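Local coordinates for protein inactive dihydroorotase-like domain (Chaetomium thermophilum, PDB 5NNL) that is an inactive dihydroorotase-like domain with the alpha/beta-barrel fold of its family, at residues 50-55 with 77-82; 100-105 with 128-133; 132-137 with 159-164. One frame throughout, in Å; residues are numbered along the deposited sequence.

Contact 1: residues 50-55 with 77-82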
loop_
_atom_site.group_PDB
_atom_site.type_symbol
_atom_site.label_atom_id
_atom_site.label_comp_id
_atom_site.label_asym_id
_atom_site.label_seq_id
_atom_site.Cartn_x
_atom_site.Cartn_y
_atom_site.Cartn_z
ATOM N N ASP A 50 13.508 10.915 -1.068
ATOM C CA ASP A 50 13.820 12.339 -0.986
ATOM C C ASP A 50 13.163 13.093 -2.133
ATOM O O ASP A 50 13.747 14.005 -2.724
ATOM C CB ASP A 50 15.331 12.567 -0.978
ATOM C CG ASP A 50 15.964 12.256 0.371
ATOM O OD1 ASP A 50 15.480 12.791 1.394
ATOM O OD2 ASP A 50 16.940 11.473 0.408
ATOM N N GLY A 51 11.933 12.721 -2.456
ATOM C CA GLY A 51 11.205 13.379 -3.518
ATOM C C GLY A 51 9.776 12.890 -3.554
ATOM O O GLY A 51 9.332 12.148 -2.676
ATOM N N SER A 52 9.055 13.318 -4.585
ATOM C CA SER A 52 7.660 12.927 -4.722
ATOM C C SER A 52 7.176 13.263 -6.123
ATOM O O SER A 52 7.734 14.131 -6.801
ATOM C CB SER A 52 6.781 13.632 -3.684
ATOM O OG SER A 52 6.745 15.028 -3.932
ATOM N N ILE A 53 6.124 12.564 -6.543
ATOM C CA ILE A 53 5.371 12.949 -7.732
ATOM C C ILE A 53 4.447 14.089 -7.312
ATOM O O ILE A 53 3.398 13.868 -6.704
ATOM C CB ILE A 53 4.598 11.773 -8.335
ATOM C CG1 ILE A 53 5.579 10.690 -8.803
ATOM C CG2 ILE A 53 3.712 12.251 -9.495
ATOM C CD1 ILE A 53 4.915 9.456 -9.405
ATOM N N SER A 54 4.852 15.324 -7.629
ATOM C CA SER A 54 4.129 16.522 -7.225
ATOM C C SER A 54 3.807 17.474 -8.371
ATOM O O SER A 54 3.068 18.441 -8.148
ATOM C CB SER A 54 4.931 17.292 -6.162
ATOM O OG SER A 54 6.285 17.452 -6.560
ATOM N N ASP A 55 4.322 17.242 -9.575
ATOM C CA ASP A 55 4.068 18.122 -10.709
ATOM C C ASP A 55 4.196 17.311 -11.997
ATOM O O ASP A 55 4.356 16.086 -11.967
ATOM C CB ASP A 55 5.035 19.310 -10.674
ATOM C CG ASP A 55 6.466 18.876 -10.447
ATOM O OD1 ASP A 55 6.865 17.846 -11.030
ATOM O OD2 ASP A 55 7.185 19.557 -9.685
ATOM N N SER A 77 0.513 7.604 -8.887
ATOM C CA SER A 77 -0.324 8.498 -8.106
ATOM C C SER A 77 0.421 9.818 -7.991
ATOM O O SER A 77 1.588 9.925 -8.377
ATOM C CB SER A 77 -0.645 7.897 -6.732
ATOM O OG SER A 77 -1.575 8.690 -6.011
ATOM N N ILE A 78 -0.257 10.830 -7.457
ATOM C CA ILE A 78 0.312 12.169 -7.375
ATOM C C ILE A 78 -0.006 12.784 -6.019
ATOM O O ILE A 78 -1.104 12.605 -5.483
ATOM C CB ILE A 78 -0.199 13.064 -8.521
ATOM C CG1 ILE A 78 0.508 14.414 -8.483
ATOM C CG2 ILE A 78 -1.720 13.230 -8.450
ATOM C CD1 ILE A 78 0.689 15.033 -9.868
ATOM N N THR A 79 0.961 13.525 -5.480
ATOM C CA THR A 79 0.859 14.138 -4.164
ATOM C C THR A 79 0.283 15.544 -4.252
ATOM O O THR A 79 0.662 16.334 -5.123
ATOM C CB THR A 79 2.236 14.217 -3.507
ATOM O OG1 THR A 79 2.953 13.004 -3.753
ATOM C CG2 THR A 79 2.115 14.439 -2.012
ATOM N N ALA A 80 -0.613 15.858 -3.326
ATOM C CA ALA A 80 -1.149 17.202 -3.222
ATOM C C ALA A 80 -0.194 18.091 -2.436
ATOM O O ALA A 80 0.510 17.641 -1.528
ATOM C CB ALA A 80 -2.520 17.182 -2.545
ATOM N N THR A 81 -0.178 19.371 -2.800
ATOM C CA THR A 81 0.592 20.381 -2.088
ATOM C C THR A 81 -0.291 21.614 -1.950
ATOM O O THR A 81 -1.491 21.577 -2.241
ATOM C CB THR A 81 1.916 20.706 -2.799
ATOM O OG1 THR A 81 1.656 21.417 -4.017
ATOM C CG2 THR A 81 2.708 19.439 -3.101
ATOM N N SER A 82 0.319 22.716 -1.506
ATOM C CA SER A 82 -0.428 23.940 -1.234
ATOM C C SER A 82 -0.920 24.603 -2.521
ATOM O O SER A 82 -2.023 25.162 -2.553
ATOM C CB SER A 82 0.444 24.911 -0.437
ATOM O OG SER A 82 1.820 24.595 -0.551
#
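Ile53 and Thr79 hold a loop to the end of a strand through the Ile53 carbonyl, which takes two bonds from Thr79, in the alpha/beta barrel of a dihydroorotase-like domain. Residues 50-55 belong to the connection from strand 39-44 to helix 56-64, and residues 77-82 carry the end of strand 73-79 into the next loop. Thr79 N lies 2.7 Å from Ile53 O and approaches almost straight on, with a C=O...N angle of 175°, whereas Thr79 OG1 comes from above the carbonyl plane. Thr79 suits this place because its hydroxyl, with chi1 -41°, lies beside its own backbone N, and both donors can grip one oxygen. Isoleucine at position 53 contributes branched hydrocarbon: Ile53 CG2 rests 4.0 Å from Ile78 CG1, the two side chains crossing at about a right angle, and Ile53 CG2 also lies close to Ser77 O. The Ile53 backbone is hydrogen-bonded to Pro46 as well, while Asp55 OD1 accepts from Ser58 N at the N-cap of the following helix. Farther along, the methylene CB of Ser54 meets the Thr81 methyl CG2 at 4.3 Å.

Contact 2: residues 100-105 with 128-133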
loop_
_atom_site.group_PDB
_atom_site.type_symbol
_atom_site.label_atom_id
_atom_site.label_comp_id
_atom_site.label_asym_id
_atom_site.label_seq_id
_atom_site.Cartn_x
_atom_site.Cartn_y
_atom_site.Cartn_z
ATOM N N ILE A 100 -3.176 12.957 -0.526
ATOM C CA ILE A 100 -3.203 14.219 0.214
ATOM C C ILE A 100 -2.576 13.991 1.577
ATOM O O ILE A 100 -3.241 13.546 2.517
ATOM C CB ILE A 100 -4.637 14.761 0.353
ATOM C CG1 ILE A 100 -5.280 14.924 -1.024
ATOM C CG2 ILE A 100 -4.606 16.096 1.094
ATOM C CD1 ILE A 100 -6.705 15.435 -0.991
ATOM N N PRO A 101 -1.291 14.297 1.741
ATOM C CA PRO A 101 -0.713 14.382 3.080
ATOM C C PRO A 101 -0.816 15.801 3.614
ATOM O O PRO A 101 -0.802 16.779 2.866
ATOM C CB PRO A 101 0.746 13.980 2.839
ATOM C CG PRO A 101 1.040 14.569 1.460
ATOM C CD PRO A 101 -0.284 14.582 0.699
ATOM N N PHE A 102 -0.925 15.911 4.935
ATOM C CA PHE A 102 -1.081 17.222 5.553
ATOM C C PHE A 102 0.244 17.873 5.935
ATOM O O PHE A 102 0.259 19.071 6.246
ATOM C CB PHE A 102 -1.978 17.118 6.785
ATOM C CG PHE A 102 -3.440 17.243 6.476
ATOM C CD1 PHE A 102 -4.127 18.401 6.791
ATOM C CD2 PHE A 102 -4.124 16.209 5.860
ATOM C CE1 PHE A 102 -5.470 18.524 6.511
ATOM C CE2 PHE A 102 -5.470 16.325 5.573
ATOM C CZ PHE A 102 -6.145 17.485 5.900
ATOM N N ASN A 103 1.351 17.130 5.911
ATOM C CA ASN A 103 2.662 17.712 6.175
ATOM C C ASN A 103 3.233 18.445 4.966
ATOM O O ASN A 103 4.208 19.188 5.116
ATOM C CB ASN A 103 3.639 16.620 6.636
ATOM C CG ASN A 103 3.802 15.510 5.613
ATOM O OD1 ASN A 103 3.022 15.407 4.670
ATOM N ND2 ASN A 103 4.814 14.668 5.799
ATOM N N HIS A 104 2.654 18.254 3.778
ATOM C CA HIS A 104 3.076 18.981 2.586
ATOM C C HIS A 104 2.473 20.377 2.495
ATOM O O HIS A 104 2.866 21.144 1.610
ATOM C CB HIS A 104 2.689 18.208 1.318
ATOM C CG HIS A 104 3.655 17.127 0.941
ATOM N ND1 HIS A 104 4.056 16.144 1.819
ATOM C CD2 HIS A 104 4.290 16.870 -0.227
ATOM C CE1 HIS A 104 4.902 15.332 1.211
ATOM N NE2 HIS A 104 5.061 15.750 -0.032
ATOM N N LEU A 105 1.540 20.722 3.375
ATOM C CA LEU A 105 0.707 21.898 3.194
ATOM C C LEU A 105 1.271 23.099 3.944
ATOM O O LEU A 105 2.030 22.969 4.908
ATOM C CB LEU A 105 -0.725 21.603 3.648
ATOM C CG LEU A 105 -1.341 20.361 2.996
ATOM C CD1 LEU A 105 -2.799 20.207 3.391
ATOM C CD2 LEU A 105 -1.209 20.406 1.485
ATOM N N ILE A 128 -9.297 9.351 -3.951
ATOM C CA ILE A 128 -8.453 10.212 -3.129
ATOM C C ILE A 128 -8.031 9.428 -1.895
ATOM O O ILE A 128 -8.856 8.772 -1.252
ATOM C CB ILE A 128 -9.175 11.514 -2.719
ATOM C CG1 ILE A 128 -9.499 12.349 -3.962
ATOM C CG2 ILE A 128 -8.314 12.319 -1.737
ATOM C CD1 ILE A 128 -10.294 13.619 -3.682
ATOM N N ILE A 129 -6.748 9.518 -1.555
ATOM C CA ILE A 129 -6.165 8.766 -0.453
ATOM C C ILE A 129 -5.387 9.734 0.430
ATOM O O ILE A 129 -4.721 10.646 -0.071
ATOM C CB ILE A 129 -5.261 7.621 -0.967
ATOM C CG1 ILE A 129 -4.419 7.031 0.170
ATOM C CG2 ILE A 129 -4.362 8.109 -2.088
ATOM C CD1 ILE A 129 -3.655 5.772 -0.218
ATOM N N THR A 130 -5.481 9.541 1.745
ATOM C CA THR A 130 -4.823 10.413 2.705
ATOM C C THR A 130 -4.262 9.593 3.855
ATOM O O THR A 130 -4.769 8.517 4.178
ATOM C CB THR A 130 -5.785 11.472 3.267
ATOM O OG1 THR A 130 -5.107 12.255 4.254
ATOM C CG2 THR A 130 -7.019 10.818 3.892
ATOM N N ASP A 131 -3.202 10.119 4.474
ATOM C CA ASP A 131 -2.670 9.577 5.717
ATOM C C ASP A 131 -2.944 10.503 6.900
ATOM O O ASP A 131 -2.248 10.428 7.919
ATOM C CB ASP A 131 -1.169 9.307 5.586
ATOM C CG ASP A 131 -0.365 10.563 5.313
ATOM O OD1 ASP A 131 -0.971 11.634 5.094
ATOM O OD2 ASP A 131 0.880 10.478 5.321
ATOM N N ALA A 132 -3.951 11.368 6.783
ATOM C CA ALA A 132 -4.260 12.328 7.835
ATOM C C ALA A 132 -4.598 11.613 9.138
ATOM O O ALA A 132 -5.113 10.491 9.142
ATOM C CB ALA A 132 -5.431 13.219 7.413
ATOM N N ARG A 133 -4.295 12.279 10.254
ATOM C CA ARG A 133 -4.607 11.782 11.587
ATOM C C ARG A 133 -5.419 12.822 12.345
ATOM O O ARG A 133 -5.463 13.999 11.977
ATOM C CB ARG A 133 -3.347 11.462 12.404
ATOM C CG ARG A 133 -2.263 10.706 11.663
ATOM C CD ARG A 133 -2.751 9.364 11.165
ATOM N NE ARG A 133 -1.688 8.648 10.467
ATOM C CZ ARG A 133 -1.879 7.732 9.521
ATOM N NH1 ARG A 133 -0.829 7.150 8.962
ATOM N NH2 ARG A 133 -3.104 7.402 9.123
HETATM O O HOH W 1 -1.348 13.833 6.865
#
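Ile100 reaches toward Ile128 one carbon at a time. Its CB lies 4.1 Å from Ile129 O, the oxygen that accepts a 2.8 Å hydrogen bond from Ile100 N. With chi1 -56°, Ile100 CG1 is anti to the carbonyl carbon and comes within 4.1 Å of Ile128 CG2. At the tip, Ile100 CD1 lies 3.6 Å from Ile128 CG2, and the two branched side chains cross obliquely. Isoleucine suits position 100: Val115 and Ile140 of the surrounding helices also touch Ile100, so its hydrocarbon lies between the strands and the helical layer of the alpha/beta barrel, in which strands 98-100 and 128-130 are parallel neighbours. At the end of strand 128-130, threonine takes over the joining. Thr130 OG1, anti to its own backbone N, donates to Ile100 O at 2.9 Å and accepts from Ala132 N, which makes an ST turn where residues 130-132 leave the strand; one hydroxyl thus serves both the adjacent segment 100-105 and its own. The small Ala132 then lets the Phe102 ring come close: Ala132 CB lies 3.6 Å from Phe102 CE2, while Thr130 OG1 sits at the ring edge. Asp131 OD1 approaches Pro101 CA at 3.4 Å and takes a hydrogen bond from a water, which in turn accepts from Phe102 N at 2.9 Å.

Contact 3: residues 132-137 with 159-164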
loop_
_atom_site.group_PDB
_atom_site.type_symbol
_atom_site.label_atom_id
_atom_site.label_comp_id
_atom_site.label_asym_id
_atom_site.label_seq_id
_atom_site.Cartn_x
_atom_site.Cartn_y
_atom_site.Cartn_z
ATOM N N ALA A 132 -3.951 11.368 6.783
ATOM C CA ALA A 132 -4.260 12.328 7.835
ATOM C C ALA A 132 -4.598 11.613 9.138
ATOM O O ALA A 132 -5.113 10.491 9.142
ATOM C CB ALA A 132 -5.431 13.219 7.413
ATOM N N ARG A 133 -4.295 12.279 10.254
ATOM C CA ARG A 133 -4.607 11.782 11.587
ATOM C C ARG A 133 -5.419 12.822 12.345
ATOM O O ARG A 133 -5.463 13.999 11.977
ATOM C CB ARG A 133 -3.347 11.462 12.404
ATOM C CG ARG A 133 -2.263 10.706 11.663
ATOM C CD ARG A 133 -2.751 9.364 11.165
ATOM N NE ARG A 133 -1.688 8.648 10.467
ATOM C CZ ARG A 133 -1.879 7.732 9.521
ATOM N NH1 ARG A 133 -0.829 7.150 8.962
ATOM N NH2 ARG A 133 -3.104 7.402 9.123
ATOM N N THR A 134 -6.055 12.355 13.421
ATOM C CA THR A 134 -6.781 13.190 14.374
ATOM C C THR A 134 -7.527 14.331 13.694
ATOM O O THR A 134 -8.431 14.093 12.886
ATOM C CB THR A 134 -5.820 13.737 15.436
ATOM O OG1 THR A 134 -4.934 14.698 14.847
ATOM C CG2 THR A 134 -5.005 12.607 16.061
ATOM N N THR A 135 -7.160 15.577 14.007
ATOM C CA THR A 135 -7.945 16.708 13.529
ATOM C C THR A 135 -7.802 16.904 12.025
ATOM O O THR A 135 -8.762 17.317 11.365
ATOM C CB THR A 135 -7.552 17.978 14.285
ATOM O OG1 THR A 135 -6.125 18.071 14.380
ATOM C CG2 THR A 135 -8.146 17.951 15.685
ATOM N N ASP A 136 -6.626 16.619 11.461
ATOM C CA ASP A 136 -6.499 16.618 10.007
ATOM C C ASP A 136 -7.416 15.572 9.388
ATOM O O ASP A 136 -8.064 15.829 8.367
ATOM C CB ASP A 136 -5.054 16.347 9.589
ATOM C CG ASP A 136 -4.100 17.448 10.007
ATOM O OD1 ASP A 136 -4.560 18.580 10.268
ATOM O OD2 ASP A 136 -2.882 17.176 10.057
ATOM N N LEU A 137 -7.474 14.381 9.993
ATOM C CA LEU A 137 -8.353 13.327 9.492
ATOM C C LEU A 137 -9.810 13.772 9.516
ATOM O O LEU A 137 -10.529 13.643 8.518
ATOM C CB LEU A 137 -8.171 12.052 10.319
ATOM C CG LEU A 137 -9.117 10.890 9.998
ATOM C CD1 LEU A 137 -9.027 10.503 8.526
ATOM C CD2 LEU A 137 -8.810 9.693 10.888
ATOM N N LYS A 159 -6.034 3.733 17.927
ATOM C CA LYS A 159 -7.398 3.498 18.387
ATOM C C LYS A 159 -8.295 4.686 18.065
ATOM O O LYS A 159 -9.414 4.522 17.564
ATOM C CB LYS A 159 -7.378 3.231 19.892
ATOM C CG LYS A 159 -8.729 3.052 20.538
ATOM C CD LYS A 159 -8.568 2.830 22.034
ATOM C CE LYS A 159 -9.834 2.307 22.664
ATOM N NZ LYS A 159 -9.706 2.205 24.152
ATOM N N ASP A 160 -7.820 5.897 18.364
ATOM C CA ASP A 160 -8.618 7.097 18.141
ATOM C C ASP A 160 -9.058 7.211 16.684
ATOM O O ASP A 160 -10.223 7.505 16.396
ATOM C CB ASP A 160 -7.820 8.338 18.551
ATOM C CG ASP A 160 -7.603 8.437 20.056
ATOM O OD1 ASP A 160 -8.387 7.842 20.824
ATOM O OD2 ASP A 160 -6.650 9.132 20.472
ATOM N N ASP A 161 -8.133 6.984 15.748
ATOM C CA ASP A 161 -8.463 7.174 14.338
ATOM C C ASP A 161 -9.407 6.084 13.832
ATOM O O ASP A 161 -10.360 6.378 13.099
ATOM C CB ASP A 161 -7.185 7.225 13.494
ATOM C CG ASP A 161 -6.483 8.582 13.563
ATOM O OD1 ASP A 161 -6.990 9.498 14.243
ATOM O OD2 ASP A 161 -5.419 8.735 12.929
ATOM N N ILE A 162 -9.182 4.825 14.219
ATOM C CA ILE A 162 -10.042 3.763 13.699
ATOM C C ILE A 162 -11.453 3.901 14.252
ATOM O O ILE A 162 -12.426 3.538 13.582
ATOM C CB ILE A 162 -9.449 2.369 13.994
ATOM C CG1 ILE A 162 -10.079 1.308 13.078
ATOM C CG2 ILE A 162 -9.659 1.960 15.454
ATOM C CD1 ILE A 162 -9.761 1.480 11.596
ATOM N N LYS A 163 -11.597 4.439 15.464
ATOM C CA LYS A 163 -12.926 4.639 16.025
ATOM C C LYS A 163 -13.650 5.802 15.359
ATOM O O LYS A 163 -14.874 5.753 15.194
ATOM C CB LYS A 163 -12.835 4.867 17.532
ATOM C CG LYS A 163 -12.498 3.606 18.314
ATOM C CD LYS A 163 -12.777 3.765 19.793
ATOM C CE LYS A 163 -14.276 3.782 20.078
ATOM N NZ LYS A 163 -14.562 3.669 21.533
ATOM N N LEU A 164 -12.922 6.850 14.972
ATOM C CA LEU A 164 -13.545 7.924 14.207
ATOM C C LEU A 164 -14.000 7.425 12.843
ATOM O O LEU A 164 -15.075 7.800 12.363
ATOM C CB LEU A 164 -12.572 9.096 14.059
ATOM C CG LEU A 164 -13.049 10.268 13.197
ATOM C CD1 LEU A 164 -14.286 10.926 13.791
ATOM C CD2 LEU A 164 -11.931 11.281 13.022
HETATM O O HOH W 2 -5.405 7.848 10.500
#
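Asp161 turns its CG anti to its carbonyl carbon, chi1 -79°, which sets CG beside its own backbone N, on the side facing Arg133 and Thr134, while Arg133 bends at chi2, -60°, to bring CD within 3.3 Å of Asp161 OD2. The two side chains cross at about a right angle. The carboxylate divides its work between its oxygens. Asp161 OD1 accepts from Thr134 N at 3.1 Å, met on the syn side and slightly out of the carboxylate plane, so a side chain from one helix holds the backbone near the beginning of another. Asp161 OD2 faces the aliphatic part of Arg133 and accepts a hydrogen bond from a water at 2.6 Å. That water also donates to Ala132 O and accepts from Arg133 NH2, joining three groups at a single point. Arg133 NE and Asp161 OD2 stand 4.5 Å apart, too far for a salt bridge, and the water links the two groups; the positive charge may nevertheless favour the ionised form of the buried aspartate. Arg133 NH2 has a further hydrogen bond, to Ser154 O. In the alpha/beta barrel this is a meeting of consecutive outer helices, 134-146 and 159-170, each following a parallel strand. Leucine suits the apolar part of the junction: Leu137 CD2 packs over the carboxylate carbon, 3.7 Å from Asp161 CG, and the same methyl lies 4.1 Å from Leu164 CD2, the two leucine side chains reaching toward each other tip to tip.

The three contacts follow one another along the chain and around the barrel. Contacts 1 and 2, with centres 11 Å apart, touch directly: Thr79 CG2 packs on Pro101 CD at 3.6 Å, and Ala80 O lies 3.6 Å from His104 CB. Contacts 2 and 3 have centres 12 Å apart and share Ala132 and Arg133, where the chain passes from strand 128-130 into helix 134-146; Phe102 CD1 also lies 3.4 Å from Asp136 CG. Contacts 1 and 3 do not meet, their centres being 23 Å apart and their nearest atoms about 11 Å. Contact 2 thus bridges the loop-to-strand pairing of 50-55 with 77-82 and the helix pairing of 132-137 with 159-164.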